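Local structure of cephalosporin hydroxylase CMCI (Streptomyces clavuligerus, 2BM8) at residues Leu18-Pro22 with Val90-Gly94. The protein takes part in cephamycin biosynthesis, where it probably helps to introduce the methoxy group of the cephalosporin nucleus, most likely as the methyltransferase despite its hydroxylase name. The protein carries 3 engineered substitutions. Coordinates in Å, arbitrary orientation, origin at the centre of the assembly. Residues are numbered along the deposited sequence.
Sequences LGEDP and VYNGG
The Y91 ring (chi1 t) pushes into the bend of the irregular 18-22 loop, where L18 (m, t) covers one face: L18 CD2 makes a CH-pi contact 4.1 Å from the ring centroid and 12° off its normal. P22 packs at the hydroxyl end, with P22 CB 3.8 Å from Y91 CZ; P22 N lies 3.3 Å from Y91 OH, a van der Waals contact, since the proline nitrogen carries no hydrogen. Y91 (phi/psi 58/-113) and N92 (-88/-16) are central in a type II' turn closed by G93 N to V90 O at 3.3 Å. This turn follows strand 84-88 and leads through N-cap G93 into helix 94-106, the position of the glycine-rich cofactor loop in Rossmann-like methyltransferases. At 110/177, a CB on G19 would clash with L18 O. At the closest CA pair, P22 and N92 (5.4 Å), a water donates to P22 O (2.5 Å) and accepts from N92 ND2 (2.9 Å). The R62 side chain hydrogen-bonds L18 O and D21 O; its carbonyl, N92 ND2.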
loop_
_atom_site.group_PDB
_atom_site.type_symbol
_atom_site.label_atom_id
_atom_site.label_comp_id
_atom_site.label_asym_id
_atom_site.label_seq_id
_atom_site.Cartn_x
_atom_site.Cartn_y
_atom_site.Cartn_z
ATOM N N LEU B 18 3.922 9.248 25.626
ATOM C CA LEU B 18 5.043 9.872 26.309
ATOM C C LEU B 18 6.241 8.944 26.349
ATOM O O LEU B 18 7.319 9.302 25.900
ATOM C CB LEU B 18 4.663 10.252 27.741
ATOM C CG LEU B 18 3.422 11.115 27.979
ATOM C CD1 LEU B 18 3.184 11.244 29.484
ATOM C CD2 LEU B 18 3.541 12.478 27.322
ATOM N N GLY B 19 6.060 7.760 26.908
ATOM C CA GLY B 19 7.155 6.841 27.118
ATOM C C GLY B 19 7.444 6.742 28.594
ATOM O O GLY B 19 6.830 7.453 29.379
ATOM N N GLU B 20 8.398 5.884 28.959
ATOM C CA GLU B 20 8.694 5.573 30.354
ATOM C C GLU B 20 9.529 6.626 31.061
ATOM O O GLU B 20 9.486 6.739 32.285
ATOM C CB GLU B 20 9.462 4.254 30.437
ATOM C CG GLU B 20 8.587 3.018 30.404
ATOM C CD GLU B 20 9.240 1.845 29.695
ATOM O OE1 GLU B 20 9.724 2.032 28.546
ATOM O OE2 GLU B 20 9.255 0.739 30.275
ATOM N N ASP B 21 10.295 7.394 30.294
ATOM C CA ASP B 21 11.374 8.206 30.850
ATOM C C ASP B 21 11.454 9.560 30.142
ATOM O O ASP B 21 11.743 9.610 28.951
ATOM C CB ASP B 21 12.699 7.438 30.680
ATOM C CG ASP B 21 13.840 8.005 31.524
ATOM O OD1 ASP B 21 13.697 9.099 32.120
ATOM O OD2 ASP B 21 14.935 7.401 31.635
ATOM N N PRO B 22 11.222 10.654 30.864
ATOM C CA PRO B 22 11.326 11.992 30.265
ATOM C C PRO B 22 12.758 12.384 29.872
ATOM O O PRO B 22 12.956 13.234 29.007
ATOM C CB PRO B 22 10.815 12.906 31.375
ATOM C CG PRO B 22 11.068 12.139 32.644
ATOM C CD PRO B 22 10.857 10.713 32.291
ATOM N N VAL B 90 3.270 20.326 29.346
ATOM C CA VAL B 90 4.712 20.552 29.259
ATOM C C VAL B 90 5.548 19.269 29.149
ATOM O O VAL B 90 6.453 19.195 28.293
ATOM C CB VAL B 90 5.202 21.366 30.471
ATOM C CG1 VAL B 90 6.723 21.464 30.501
ATOM C CG2 VAL B 90 4.592 22.742 30.458
ATOM N N TYR B 91 5.265 18.287 30.017
ATOM C CA TYR B 91 6.071 17.047 30.140
ATOM C C TYR B 91 7.560 17.326 30.471
ATOM O O TYR B 91 7.851 17.829 31.544
ATOM C CB TYR B 91 5.896 16.140 28.903
ATOM C CG TYR B 91 6.528 14.744 29.025
ATOM C CD1 TYR B 91 6.247 13.907 30.100
ATOM C CD2 TYR B 91 7.425 14.282 28.064
ATOM C CE1 TYR B 91 6.846 12.639 30.209
ATOM C CE2 TYR B 91 8.021 13.020 28.158
ATOM C CZ TYR B 91 7.730 12.204 29.224
ATOM O OH TYR B 91 8.319 10.955 29.291
ATOM N N ASN B 92 8.485 17.031 29.553
ATOM C CA ASN B 92 9.922 17.191 29.799
ATOM C C ASN B 92 10.466 18.583 29.473
ATOM O O ASN B 92 11.584 18.912 29.870
ATOM C CB ASN B 92 10.723 16.156 29.009
ATOM C CG ASN B 92 10.757 16.464 27.540
ATOM O OD1 ASN B 92 9.712 16.611 26.919
ATOM N ND2 ASN B 92 11.951 16.577 26.971
ATOM N N GLY B 93 9.698 19.364 28.707
ATOM C CA GLY B 93 10.024 20.755 28.444
ATOM C C GLY B 93 10.857 20.963 27.193
ATOM O O GLY B 93 11.271 22.089 26.888
ATOM N N GLY B 94 11.090 19.883 26.462
ATOM C CA GLY B 94 11.928 19.921 25.278
ATOM C C GLY B 94 11.398 20.937 24.287
ATOM O O GLY B 94 12.138 21.812 23.825
HETATM O O HOH W 1 14.234 15.148 27.996
#